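Local coordinates for outer membrane protein OMP121 (PDB 5FQ8) that probably imports nutrients across the outer membrane as a TonB-dependent receptor with a beta-barrel and a plug domain, at residues B[91-96]-B[673-678]; B[694-699]-B[730-735]. All blocks are in the same frame, centred on the assembly; numbering follows the deposited sequence.

Contact 1 of 2, residues B[91-96]-B[673-678]; sequences VSSLSG and DKQIFS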
# COMPACT_ATOMS: atom_id res chain seq x y z
N VAL B 91 -29.52 17.88 17.26
CA VAL B 91 -28.60 16.76 17.39
C VAL B 91 -28.95 15.97 18.64
O VAL B 91 -28.97 16.52 19.74
CB VAL B 91 -27.15 17.25 17.45
CG1 VAL B 91 -26.25 16.16 17.90
CG2 VAL B 91 -26.71 17.77 16.11
N SER B 92 -29.23 14.69 18.48
CA SER B 92 -29.37 13.82 19.64
C SER B 92 -28.15 12.96 19.85
O SER B 92 -27.79 12.68 21.00
CB SER B 92 -30.59 12.93 19.48
OG SER B 92 -31.73 13.71 19.23
N SER B 93 -27.51 12.53 18.78
CA SER B 93 -26.37 11.62 18.85
C SER B 93 -25.11 12.45 19.04
O SER B 93 -24.78 13.28 18.20
CB SER B 93 -26.30 10.77 17.58
OG SER B 93 -25.42 9.67 17.71
N LEU B 94 -24.43 12.25 20.17
CA LEU B 94 -23.27 13.09 20.42
C LEU B 94 -22.13 12.73 19.50
O LEU B 94 -21.30 13.59 19.18
CB LEU B 94 -22.84 12.99 21.87
CG LEU B 94 -22.38 14.32 22.42
CD1 LEU B 94 -23.45 15.33 22.14
CD2 LEU B 94 -22.17 14.18 23.90
N SER B 95 -22.05 11.49 19.08
CA SER B 95 -21.24 11.15 17.93
C SER B 95 -21.69 9.82 17.40
O SER B 95 -21.71 8.83 18.13
CB SER B 95 -19.76 11.12 18.26
OG SER B 95 -19.19 12.39 18.04
N GLY B 96 -22.14 9.83 16.15
CA GLY B 96 -22.34 11.05 15.39
C GLY B 96 -23.29 10.83 14.22
O GLY B 96 -23.00 11.17 13.08
N ASP B 673 -31.62 9.47 25.90
CA ASP B 673 -30.94 9.02 27.10
C ASP B 673 -30.12 7.77 26.84
O ASP B 673 -30.36 7.03 25.89
CB ASP B 673 -31.94 8.73 28.22
CG ASP B 673 -31.31 8.80 29.59
OD1 ASP B 673 -30.29 9.49 29.73
OD2 ASP B 673 -31.83 8.17 30.52
N LYS B 674 -29.14 7.55 27.70
CA LYS B 674 -28.29 6.35 27.69
C LYS B 674 -27.65 6.09 26.33
O LYS B 674 -27.36 4.95 25.99
CB LYS B 674 -29.07 5.11 28.14
CG LYS B 674 -29.90 5.28 29.40
CD LYS B 674 -29.08 5.81 30.56
CE LYS B 674 -29.77 5.53 31.90
NZ LYS B 674 -31.25 5.60 31.80
N GLN B 675 -27.42 7.12 25.54
CA GLN B 675 -26.73 6.94 24.27
C GLN B 675 -25.30 6.47 24.51
O GLN B 675 -24.55 7.10 25.26
CB GLN B 675 -26.78 8.24 23.48
CG GLN B 675 -25.50 8.71 22.85
CD GLN B 675 -25.59 10.15 22.42
OE1 GLN B 675 -24.72 10.67 21.76
NE2 GLN B 675 -26.68 10.79 22.79
N ILE B 676 -24.93 5.36 23.89
CA ILE B 676 -23.58 4.81 24.05
C ILE B 676 -22.59 5.66 23.28
O ILE B 676 -22.77 5.93 22.09
CB ILE B 676 -23.53 3.36 23.58
CG1 ILE B 676 -24.28 2.45 24.53
CG2 ILE B 676 -22.12 2.91 23.53
CD1 ILE B 676 -25.60 2.04 24.03
N PHE B 677 -21.52 6.05 23.94
CA PHE B 677 -20.60 7.03 23.37
C PHE B 677 -19.23 6.81 23.98
O PHE B 677 -19.12 6.42 25.14
CB PHE B 677 -21.12 8.44 23.65
CG PHE B 677 -20.17 9.52 23.27
CD1 PHE B 677 -20.00 9.88 21.96
CD2 PHE B 677 -19.48 10.21 24.23
CE1 PHE B 677 -19.15 10.88 21.61
CE2 PHE B 677 -18.62 11.21 23.88
CZ PHE B 677 -18.45 11.55 22.56
N SER B 678 -18.19 7.02 23.18
CA SER B 678 -16.81 6.88 23.66
C SER B 678 -16.44 8.17 24.37
O SER B 678 -15.90 9.10 23.78
CB SER B 678 -15.87 6.58 22.50
OG SER B 678 -15.96 5.21 22.13
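Gln675 reaches from the barrel wall to the loop 91-96 and is a polar link between them. Its CB points to the loop; CB and CG carry the chain across, and at the tip NE2 lies against Ile697 CG1 of the adjoining strand. Beyond CG the chain runs extended (chi2 -165°), so the amide arrives end-on at the loop backbone, with CD 3.6 Å from Ser92 O. NE2 donates to that carbonyl at 2.8 Å; the approach lies in the carbonyl plane, but the bond is bent, 134° at the hydrogen. OE1 is on the Leu94 side of the amide. Glutamine suits this buried place: it is long enough to span the gap and meets a peptide group without bringing a charge. Two residues on, Phe677 holds CG anti to its backbone N (chi1 173°), and Leu94 CB sits over one face of its ring, 4.2 Å from CD1. Ser95 CB meets the ring at its edge, 3.4 Å from CE1; its small side chain allows this, and its OG turns back to Leu94 O. This is a plug loop resting against the inner wall of a TonB-dependent receptor barrel.

Contact 2 of 2, residues B[694-699]-B[730-735]; sequences LGKIRN and KVISLP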
# COMPACT_ATOMS: atom_id res chain seq x y z
N LEU B 694 -24.54 7.70 28.09
CA LEU B 694 -24.51 9.10 28.47
C LEU B 694 -25.78 9.51 29.20
O LEU B 694 -26.66 8.70 29.49
CB LEU B 694 -24.32 9.99 27.24
CG LEU B 694 -23.02 9.93 26.47
CD1 LEU B 694 -22.93 11.11 25.54
CD2 LEU B 694 -21.85 9.92 27.40
N GLY B 695 -25.87 10.78 29.50
CA GLY B 695 -27.09 11.35 30.02
C GLY B 695 -28.04 11.74 28.92
O GLY B 695 -27.94 11.28 27.78
N LYS B 696 -28.98 12.60 29.27
CA LYS B 696 -30.00 13.06 28.34
C LYS B 696 -29.50 14.23 27.51
O LYS B 696 -28.96 15.20 28.04
CB LYS B 696 -31.26 13.48 29.11
CG LYS B 696 -31.91 12.36 29.87
CD LYS B 696 -32.96 12.85 30.83
CE LYS B 696 -33.53 11.69 31.57
NZ LYS B 696 -34.77 12.02 32.26
N ILE B 697 -29.66 14.11 26.21
CA ILE B 697 -29.52 15.23 25.30
C ILE B 697 -30.93 15.69 24.93
O ILE B 697 -31.70 14.93 24.35
CB ILE B 697 -28.72 14.84 24.05
CG1 ILE B 697 -27.44 14.16 24.46
CG2 ILE B 697 -28.40 16.07 23.23
CD1 ILE B 697 -26.37 15.12 24.76
N ARG B 698 -31.26 16.91 25.30
CA ARG B 698 -32.62 17.41 25.19
C ARG B 698 -32.74 18.37 24.02
O ARG B 698 -31.88 19.23 23.82
CB ARG B 698 -33.06 18.10 26.48
CG ARG B 698 -34.52 18.41 26.53
CD ARG B 698 -34.89 18.97 27.86
NE ARG B 698 -34.32 20.29 28.03
CZ ARG B 698 -34.30 20.94 29.19
NH1 ARG B 698 -34.83 20.38 30.26
NH2 ARG B 698 -33.76 22.14 29.25
N ASN B 699 -33.79 18.19 23.22
CA ASN B 699 -34.16 19.11 22.16
C ASN B 699 -35.63 19.48 22.35
O ASN B 699 -36.50 18.62 22.28
CB ASN B 699 -33.92 18.51 20.78
CG ASN B 699 -32.46 18.45 20.43
OD1 ASN B 699 -31.85 19.43 20.02
ND2 ASN B 699 -31.87 17.27 20.59
N LYS B 730 -29.96 21.16 24.77
CA LYS B 730 -29.26 21.11 26.05
C LYS B 730 -28.87 19.68 26.38
O LYS B 730 -29.74 18.87 26.69
CB LYS B 730 -30.12 21.70 27.16
CG LYS B 730 -29.43 21.80 28.51
CD LYS B 730 -30.41 22.20 29.59
CE LYS B 730 -29.74 22.95 30.73
NZ LYS B 730 -30.58 23.00 31.94
N VAL B 731 -27.57 19.39 26.32
CA VAL B 731 -27.04 18.25 27.05
C VAL B 731 -27.44 18.41 28.50
O VAL B 731 -27.29 19.49 29.06
CB VAL B 731 -25.51 18.21 26.91
CG1 VAL B 731 -24.95 16.93 27.51
CG2 VAL B 731 -25.11 18.34 25.47
N ILE B 732 -27.98 17.36 29.11
CA ILE B 732 -28.45 17.48 30.48
C ILE B 732 -27.40 17.01 31.48
O ILE B 732 -27.13 17.70 32.46
CB ILE B 732 -29.79 16.73 30.66
CG1 ILE B 732 -30.93 17.61 30.18
CG2 ILE B 732 -30.01 16.40 32.11
CD1 ILE B 732 -32.29 17.14 30.63
N SER B 733 -26.80 15.86 31.24
CA SER B 733 -25.68 15.43 32.07
C SER B 733 -24.75 14.57 31.23
O SER B 733 -25.19 13.88 30.31
CB SER B 733 -26.15 14.65 33.29
OG SER B 733 -26.89 13.50 32.91
N LEU B 734 -23.47 14.67 31.53
CA LEU B 734 -22.47 13.75 31.05
C LEU B 734 -21.84 13.10 32.27
O LEU B 734 -21.49 13.82 33.22
CB LEU B 734 -21.41 14.47 30.23
CG LEU B 734 -21.87 14.86 28.83
CD1 LEU B 734 -20.84 15.70 28.18
CD2 LEU B 734 -22.14 13.63 28.00
N PRO B 735 -21.70 11.77 32.31
CA PRO B 735 -21.24 11.08 33.52
C PRO B 735 -20.16 11.79 34.32
O PRO B 735 -19.06 12.03 33.83
CB PRO B 735 -20.74 9.75 32.96
CG PRO B 735 -21.66 9.49 31.86
CD PRO B 735 -21.99 10.82 31.24
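The guanidinium of Arg698 is met obliquely by two aliphatic groups, Lys730 CD at 3.4 Å from NH2 and the CD1 tip of Ile732 near NH1. Arg698 leaves the strand with CG anti to its backbone N and bends at chi3 (69°), which swings the flat group alongside the extended Lys730 chain. The two like charges stay close, NH2 and NZ 4.3 Å apart, an arrangement more tolerable on a partly exposed surface than in a core. Both residues are long, so their methylenes can pack while their charges reach outward.

Beneath them the backbones pair. Arg698 and Lys730 form an antiparallel hydrogen-bonded pair: Arg698 N donates to Lys730 O at 2.8 Å from above the carbonyl plane, and Lys730 N returns a bond to Arg698 O at 2.9 Å. Past the paired strands, Ile732 N gives a further bond to Lys696 O, almost along the C=O axis (176°). These are the open ends of the hairpin of strands 697-712 and 716-731, two neighbouring staves of the transmembrane barrel, where one strand leaves a loop and the other enters one.

Ile697 and Val731, a non-hydrogen-bonded pair, turn to the sheet face that also meets Val761. They lie side by side, Ile697 CD1 nestling against both methyls of Val731, 3.5 Å from CG2; branched apolar residues fill such a buried strip well. In the flanking loops, Gly695 has no side chain to hold off Ser733, so its CA approaches Ser733 O to 3.2 Å in a CA-H...O contact. Leu694 lies alongside Leu734, CD1 against CD2 at 3.6 Å, while its other methyl, CD2, rests against the CD of Pro735, whose ring crosses it at about a right angle.

Contact 1 is buried and ties the plug loop to the barrel wall through side chains, whereas contact 2 lies within the wall, partly buried, and is built chiefly on strand backbone bonds. The wall elements are neighbours: strand 661-680 pairs with strand 697-712, and Gln675 O receives a probable hydrogen bond from Leu694 N. Leu94 of the loop touches both Leu694 and Ile697, so the apolar side of contact 2 continues into contact 1. Asn699 ND2 adds a polar tie to Val91 O. The partners of the plug loop in contact 1, Gln675 and Phe677, are uncharged, while Lys696, Lys730 and Arg698 belong to the more exposed side of contact 2.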